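Local structure of metallopeptidase containing co-catalytic metalloactive site (Shewanella denitrificans OS217, 3B2Y) at residues T45-Y57 and S104-A116. The protein is probably a zinc-dependent metallocarboxypeptidase of the peptidase M14 family, thought to hydrolyse peptide or ester bonds and here carrying nickel. Residues are numbered along the deposited sequence; the frame is centred on the assembly and turned at random.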
ATOM      1  N   THR A  45      14.011  -5.094   9.669  1.00 35.77           N
ATOM      2  CA  THR A  45      13.213  -4.224  10.551  1.00 34.29           C
ATOM      3  C   THR A  45      13.733  -2.762  10.399  1.00 33.26           C
ATOM      4  O   THR A  45      14.863  -2.481  10.808  1.00 38.32           O
ATOM      5  CB  THR A  45      13.269  -4.709  11.982  1.00 35.39           C
ATOM      6  OG1 THR A  45      12.753  -6.069  12.084  1.00 41.06           O
ATOM      7  CG2 THR A  45      12.478  -3.798  12.875  1.00 33.05           C
ATOM      8  N   LEU A  46      12.907  -1.886   9.875  1.00 30.74           N
ATOM      9  CA  LEU A  46      13.236  -0.445   9.630  1.00 31.21           C
ATOM     10  C   LEU A  46      13.032   0.393  10.883  1.00 35.66           C
ATOM     11  O   LEU A  46      13.600   1.458  11.004  1.00 34.77           O
ATOM     12  CB  LEU A  46      12.392   0.180   8.506  1.00 32.55           C
ATOM     13  CG  LEU A  46      12.388  -0.520   7.134  1.00 30.92           C
ATOM     14  CD1 LEU A  46      11.798   0.275   6.019  1.00 42.17           C
ATOM     15  CD2 LEU A  46      13.847  -0.959   6.825  1.00 33.61           C
ATOM     16  N   GLY A  47      12.331  -0.157  11.863  1.00 29.88           N
ATOM     17  CA  GLY A  47      12.093   0.528  13.109  1.00 32.28           C
ATOM     18  C   GLY A  47      10.970  -0.154  13.844  1.00 32.59           C
ATOM     19  O   GLY A  47      10.301  -1.046  13.319  1.00 30.07           O
ATOM     20  N   SER A  48      10.685   0.375  15.015  1.00 27.08           N
ATOM     21  CA  SER A  48       9.640  -0.179  15.877  1.00 26.34           C
ATOM     22  C   SER A  48       9.058   0.887  16.769  1.00 28.78           C
ATOM     23  O   SER A  48       9.778   1.797  17.181  1.00 25.79           O
ATOM     24  CB  SER A  48      10.177  -1.396  16.654  1.00 28.45           C
ATOM     25  OG  SER A  48      10.876  -1.159  17.822  1.00 43.10           O
ATOM     26  N   VAL A  49       7.756   0.803  17.047  1.00 27.35           N
ATOM     27  CA  VAL A  49       7.098   1.705  17.947  1.00 29.54           C
ATOM     28  C   VAL A  49       6.071   0.907  18.748  1.00 31.92           C
ATOM     29  O   VAL A  49       5.395   0.040  18.185  1.00 28.40           O
ATOM     30  CB  VAL A  49       6.433   2.862  17.152  1.00 34.80           C
ATOM     31  CG1 VAL A  49       5.485   2.354  16.185  1.00 46.46           C
ATOM     32  CG2 VAL A  49       5.795   3.903  18.145  1.00 45.13           C
ATOM     33  N   ASP A  50       6.011   1.155  20.056  1.00 32.84           N
ATOM     34  CA  ASP A  50       5.058   0.501  20.946  1.00 33.67           C
ATOM     35  C   ASP A  50       5.191  -1.007  20.829  1.00 32.69           C
ATOM     36  O   ASP A  50       4.203  -1.728  20.878  1.00 34.72           O
ATOM     37  CB  ASP A  50       3.630   0.972  20.664  1.00 32.53           C
ATOM     38  CG  ASP A  50       3.345   2.349  21.207  1.00 46.50           C
ATOM     39  OD1 ASP A  50       4.181   2.897  21.985  1.00 43.47           O
ATOM     40  OD2 ASP A  50       2.248   2.876  20.910  1.00 40.45           O
ATOM     41  N   SER A  51       6.437  -1.466  20.680  1.00 33.08           N
ATOM     42  CA  SER A  51       6.806  -2.892  20.568  1.00 32.81           C
ATOM     43  C   SER A  51       6.494  -3.565  19.231  1.00 34.65           C
ATOM     44  O   SER A  51       6.732  -4.761  19.072  1.00 33.89           O
ATOM     45  CB  SER A  51       6.199  -3.697  21.728  1.00 38.64           C
ATOM     46  OG  SER A  51       6.996  -3.591  22.928  1.00 46.86           O
ATOM     47  N   PHE A  52       5.939  -2.826  18.269  1.00 27.60           N
ATOM     48  CA  PHE A  52       5.605  -3.345  16.952  1.00 27.29           C
ATOM     49  C   PHE A  52       6.628  -2.961  15.896  1.00 30.24           C
ATOM     50  O   PHE A  52       6.887  -1.792  15.687  1.00 30.39           O
ATOM     51  CB  PHE A  52       4.270  -2.804  16.477  1.00 26.12           C
ATOM     52  CG  PHE A  52       3.139  -2.993  17.426  1.00 28.44           C
ATOM     53  CD1 PHE A  52       2.704  -4.255  17.744  1.00 35.61           C
ATOM     54  CD2 PHE A  52       2.500  -1.891  17.988  1.00 30.74           C
ATOM     55  CE1 PHE A  52       1.649  -4.452  18.634  1.00 40.64           C
ATOM     56  CE2 PHE A  52       1.449  -2.081  18.867  1.00 37.63           C
ATOM     57  CZ  PHE A  52       1.041  -3.368  19.204  1.00 34.69           C
ATOM     58  N   ALA A  53       7.170  -3.950  15.218  1.00 32.40           N
ATOM     59  CA  ALA A  53       8.168  -3.733  14.184  1.00 33.12           C
ATOM     60  C   ALA A  53       7.575  -3.227  12.906  1.00 33.82           C
ATOM     61  O   ALA A  53       6.465  -3.608  12.493  1.00 32.86           O
ATOM     62  CB  ALA A  53       8.966  -5.012  13.930  1.00 37.59           C
ATOM     63  N   ILE A  54       8.322  -2.353  12.257  1.00 31.63           N
ATOM     64  CA  ILE A  54       8.010  -1.878  10.918  1.00 30.48           C
ATOM     65  C   ILE A  54       9.029  -2.537   9.995  1.00 30.33           C
ATOM     66  O   ILE A  54      10.206  -2.153   9.950  1.00 29.52           O
ATOM     67  CB  ILE A  54       8.071  -0.335  10.787  1.00 28.82           C
ATOM     68  CG1 ILE A  54       6.990   0.261  11.725  1.00 38.89           C
ATOM     69  CG2 ILE A  54       7.903   0.042   9.312  1.00 31.99           C
ATOM     70  CD1 ILE A  54       7.244   1.682  12.111  1.00 43.24           C
ATOM     71  N   ASN A  55       8.575  -3.589   9.311  1.00 29.30           N
ATOM     72  CA  ASN A  55       9.426  -4.486   8.571  1.00 30.02           C
ATOM     73  C   ASN A  55       9.297  -4.279   7.067  1.00 30.50           C
ATOM     74  O   ASN A  55       8.172  -4.117   6.514  1.00 29.17           O
ATOM     75  CB  ASN A  55       9.053  -5.900   8.962  1.00 32.94           C
ATOM     76  CG  ASN A  55       9.466  -6.231  10.386  1.00 34.03           C
ATOM     77  OD1 ASN A  55      10.506  -5.774  10.876  1.00 31.02           O
ATOM     78  ND2 ASN A  55       8.679  -7.032  11.034  1.00 38.38           N
ATOM     79  N   LEU A  56      10.441  -4.365   6.413  1.00 28.86           N
ATOM     80  CA  LEU A  56      10.486  -4.521   4.947  1.00 31.07           C
ATOM     81  C   LEU A  56      10.848  -5.979   4.673  1.00 32.46           C
ATOM     82  O   LEU A  56      11.808  -6.498   5.280  1.00 31.91           O
ATOM     83  CB  LEU A  56      11.569  -3.650   4.376  1.00 31.52           C
ATOM     84  CG  LEU A  56      11.815  -3.645   2.874  1.00 31.88           C
ATOM     85  CD1 LEU A  56      10.642  -3.121   2.109  1.00 29.49           C
ATOM     86  CD2 LEU A  56      13.086  -2.858   2.549  1.00 36.14           C
ATOM     87  N   TYR A  57      10.093  -6.650   3.821  1.00 30.75           N
ATOM     88  CA  TYR A  57      10.448  -7.986   3.388  1.00 27.77           C
ATOM     89  C   TYR A  57      10.931  -7.985   1.951  1.00 30.40           C
ATOM     90  O   TYR A  57      10.343  -7.410   1.131  1.00 29.01           O
ATOM     91  CB  TYR A  57       9.289  -8.951   3.534  1.00 31.07           C
ATOM     92  CG  TYR A  57       8.807  -9.022   4.918  1.00 27.57           C
ATOM     93  CD1 TYR A  57       7.883  -8.145   5.371  1.00 33.56           C
ATOM     94  CD2 TYR A  57       9.331  -9.935   5.800  1.00 26.24           C
ATOM     95  CE1 TYR A  57       7.454  -8.178   6.663  1.00 35.09           C
ATOM     96  CE2 TYR A  57       8.932  -9.981   7.076  1.00 30.32           C
ATOM     97  CZ  TYR A  57       7.995  -9.111   7.515  1.00 34.51           C
ATOM     98  OH  TYR A  57       7.611  -9.181   8.795  1.00 35.79           O
ATOM     99  N   SER A 104       9.631  -6.282  -3.141  1.00 27.29           N
ATOM    100  CA  SER A 104       9.757  -5.821  -1.751  1.00 27.23           C
ATOM    101  C   SER A 104       8.393  -5.482  -1.201  1.00 27.84           C
ATOM    102  O   SER A 104       7.540  -5.028  -1.931  1.00 28.69           O
ATOM    103  CB  SER A 104      10.721  -4.664  -1.742  1.00 26.67           C
ATOM    104  OG  SER A 104      12.049  -5.103  -2.144  1.00 29.78           O
ATOM    105  N   LEU A 105       8.177  -5.762   0.087  1.00 27.90           N
ATOM    106  CA  LEU A 105       6.860  -5.590   0.742  1.00 29.24           C
ATOM    107  C   LEU A 105       7.011  -4.830   2.070  1.00 29.26           C
ATOM    108  O   LEU A 105       7.921  -5.081   2.823  1.00 28.68           O
ATOM    109  CB  LEU A 105       6.254  -6.955   1.008  1.00 27.09           C
ATOM    110  CG  LEU A 105       6.090  -7.860  -0.202  1.00 32.85           C
ATOM    111  CD1 LEU A 105       5.821  -9.281   0.256  1.00 43.03           C
ATOM    112  CD2 LEU A 105       4.990  -7.310  -1.086  1.00 33.60           C
ATOM    113  N   LEU A 106       6.221  -3.802   2.253  1.00 27.18           N
ATOM    114  CA  LEU A 106       6.192  -2.939   3.452  1.00 25.74           C
ATOM    115  C   LEU A 106       4.713  -2.954   3.930  1.00 27.58           C
ATOM    116  O   LEU A 106       3.929  -2.081   3.636  1.00 31.29           O
ATOM    117  CB  LEU A 106       6.733  -1.551   3.075  1.00 32.96           C
ATOM    118  CG  LEU A 106       7.107  -0.501   4.076  1.00 37.45           C
ATOM    119  CD1 LEU A 106       8.331  -0.964   4.896  1.00 32.34           C
ATOM    120  CD2 LEU A 106       7.501   0.750   3.287  1.00 34.43           C
ATOM    121  N   PRO A 107       4.321  -4.026   4.619  1.00 28.94           N
ATOM    122  CA  PRO A 107       2.938  -4.356   4.833  1.00 34.22           C
ATOM    123  C   PRO A 107       2.213  -3.401   5.780  1.00 33.58           C
ATOM    124  O   PRO A 107       1.005  -3.264   5.690  1.00 34.42           O
ATOM    125  CB  PRO A 107       3.003  -5.740   5.549  1.00 35.83           C
ATOM    126  CG  PRO A 107       4.307  -6.257   5.293  1.00 40.87           C
ATOM    127  CD  PRO A 107       5.223  -5.053   5.139  1.00 33.42           C
ATOM    128  N   LEU A 108       2.932  -2.814   6.728  1.00 30.01           N
ATOM    129  CA  LEU A 108       2.276  -2.102   7.824  1.00 31.00           C
ATOM    130  C   LEU A 108       3.173  -1.025   8.409  1.00 31.74           C
ATOM    131  O   LEU A 108       3.949  -1.304   9.311  1.00 35.38           O
ATOM    132  CB  LEU A 108       1.869  -3.070   8.916  1.00 32.63           C
ATOM    133  CG  LEU A 108       1.109  -2.508  10.140  1.00 38.23           C
ATOM    134  CD1 LEU A 108      -0.127  -1.602   9.684  1.00 35.81           C
ATOM    135  CD2 LEU A 108       0.676  -3.654  11.136  1.00 32.24           C
ATOM    136  N   VAL A 109       3.052   0.195   7.901  1.00 30.75           N
ATOM    137  CA  VAL A 109       3.909   1.308   8.284  1.00 31.89           C
ATOM    138  C   VAL A 109       3.483   1.986   9.623  1.00 32.66           C
ATOM    139  O   VAL A 109       4.324   2.485  10.384  1.00 32.05           O
ATOM    140  CB  VAL A 109       3.929   2.288   7.142  1.00 33.69           C
ATOM    141  CG1 VAL A 109       4.544   3.634   7.536  1.00 31.41           C
ATOM    142  CG2 VAL A 109       4.617   1.651   5.916  1.00 34.57           C
ATOM    143  N   ASN A 110       2.196   1.888   9.939  1.00 30.94           N
ATOM    144  CA  ASN A 110       1.587   2.550  11.077  1.00 27.67           C
ATOM    145  C   ASN A 110       0.892   1.530  12.044  1.00 28.49           C
ATOM    146  O   ASN A 110      -0.314   1.418  12.116  1.00 29.34           O
ATOM    147  CB  ASN A 110       0.560   3.518  10.570  1.00 28.26           C
ATOM    148  CG  ASN A 110      -0.115   4.324  11.680  1.00 29.00           C
ATOM    149  OD1 ASN A 110       0.275   4.330  12.852  1.00 28.90           O
ATOM    150  ND2 ASN A 110      -1.154   5.049  11.275  1.00 26.67           N
ATOM    151  N   PRO A 111       1.684   0.727  12.727  1.00 26.18           N
ATOM    152  CA  PRO A 111       1.003  -0.278  13.595  1.00 26.43           C
ATOM    153  C   PRO A 111       0.212   0.282  14.731  1.00 27.60           C
ATOM    154  O   PRO A 111      -0.825  -0.295  15.078  1.00 28.53           O
ATOM    155  CB  PRO A 111       2.195  -1.068  14.143  1.00 25.66           C
ATOM    156  CG  PRO A 111       3.359  -0.130  14.035  1.00 30.00           C
ATOM    157  CD  PRO A 111       3.120   0.538  12.718  1.00 32.14           C
ATOM    158  N   THR A 112       0.602   1.421  15.307  1.00 28.03           N
ATOM    159  CA  THR A 112      -0.206   1.988  16.418  1.00 31.22           C
ATOM    160  C   THR A 112      -1.626   2.472  15.951  1.00 31.86           C
ATOM    161  O   THR A 112      -2.606   2.199  16.619  1.00 29.86           O
ATOM    162  CB  THR A 112       0.539   3.046  17.197  1.00 31.54           C
ATOM    163  OG1 THR A 112       0.717   4.231  16.415  1.00 32.25           O
ATOM    164  CG2 THR A 112       1.882   2.485  17.696  1.00 33.01           C
ATOM    165  N   GLY A 113      -1.695   3.071  14.765  1.00 29.86           N
ATOM    166  CA  GLY A 113      -2.939   3.476  14.126  1.00 29.38           C
ATOM    167  C   GLY A 113      -3.776   2.263  13.724  1.00 29.85           C
ATOM    168  O   GLY A 113      -5.003   2.263  13.912  1.00 29.75           O
ATOM    169  N   PHE A 114      -3.127   1.239  13.179  1.00 27.59           N
ATOM    170  CA  PHE A 114      -3.769  -0.001  12.762  1.00 28.71           C
ATOM    171  C   PHE A 114      -4.462  -0.661  13.983  1.00 28.56           C
ATOM    172  O   PHE A 114      -5.598  -1.074  13.880  1.00 26.65           O
ATOM    173  CB  PHE A 114      -2.744  -0.911  12.124  1.00 33.00           C
ATOM    174  CG  PHE A 114      -3.273  -2.219  11.628  1.00 33.36           C
ATOM    175  CD1 PHE A 114      -3.795  -2.336  10.344  1.00 41.23           C
ATOM    176  CD2 PHE A 114      -3.160  -3.356  12.403  1.00 45.91           C
ATOM    177  CE1 PHE A 114      -4.213  -3.573   9.853  1.00 38.60           C
ATOM    178  CE2 PHE A 114      -3.578  -4.588  11.923  1.00 43.35           C
ATOM    179  CZ  PHE A 114      -4.107  -4.687  10.635  1.00 31.37           C
ATOM    180  N   LYS A 115      -3.740  -0.769  15.095  1.00 27.99           N
ATOM    181  CA  LYS A 115      -4.272  -1.371  16.339  1.00 29.67           C
ATOM    182  C   LYS A 115      -5.514  -0.631  16.813  1.00 28.38           C
ATOM    183  O   LYS A 115      -6.457  -1.233  17.368  1.00 28.48           O
ATOM    184  CB  LYS A 115      -3.163  -1.379  17.432  1.00 31.23           C
ATOM    185  CG  LYS A 115      -3.590  -1.924  18.765  1.00 37.05           C
ATOM    186  CD  LYS A 115      -2.399  -1.963  19.738  1.00 40.13           C
ATOM    187  CE  LYS A 115      -2.873  -2.141  21.160  1.00 44.46           C
ATOM    188  NZ  LYS A 115      -3.398  -0.850  21.668  1.00 57.90           N
ATOM    189  N   ALA A 116      -5.544   0.683  16.651  1.00 27.50           N
ATOM    190  CA  ALA A 116      -6.653   1.464  17.169  1.00 31.57           C
ATOM    191  C   ALA A 116      -7.693   1.818  16.111  1.00 32.26           C
ATOM    192  O   ALA A 116      -8.645   2.557  16.386  1.00 32.74           O
ATOM    193  CB  ALA A 116      -6.112   2.703  17.828  1.00 31.48           C
TER
HETATM  194  O   HOH W   1       5.663  -4.059   9.706  1.00 37.06           O
HETATM  195  O   HOH W   2       5.857  -2.801   7.298  1.00 33.82           O
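An antiparallel bridge between Tyr57 and Leu105 joins the beta hairpin 42-58 to strand 102-106 at the margin of the central mixed sheet. Tyr57 N donates to Leu105 O (2.9 Å), and Leu105 N returns a bond to Tyr57 O. From this single hydrogen-bonded pair toward the turn the backbones diverge, and two waters sit between them: one accepts from Asn55 N with Ala53 O and Leu108 O also within reach, the other accepts from Leu108 N and probably donates to Asn55 O. Pro107 puts CG at the edge of the Tyr57 ring, 3.9 Å from CE1. On the flank towards helix 146-152, Leu106 CD1 rests 3.8 Å from Leu46 CD1, the two side chains crossing at about a right angle. A classic beta bulge sets Leu46 and Gly47 together opposite Ile54 in this hairpin, whose type I' turn runs from Val49 to Phe52. At the turn end the hairpin lies over helix 111-115, which Asn110 N-caps, its side-chain OD1 accepting from Gly113 N. Phe52 CB sits 3.6 Å from Pro111 CB; with CG anti to the carbonyl carbon (chi1 -53°), the ring runs on past the proline, meeting Thr112 CG2 at its edge and Lys115 CD obliquely, 3.8 Å from CZ. Replacing Phe52 by an alanine would keep the CB contact but is likely to open a gap where the ring lies beside Pro111 CB and to leave Lys115 CD without its aromatic neighbour. Val49 CG1 touches both Pro111 CG and Thr112 CG2. Thr112 CG2 also lies 3.3 Å from Asp50 OD2, a carboxylate oxygen salt-bridged to Arg122, whose backbone N also bonds Thr112 OG1. Ile54 CD1 packs 3.5 Å from Val109 O, a buried carbonyl oxygen with no polar partner.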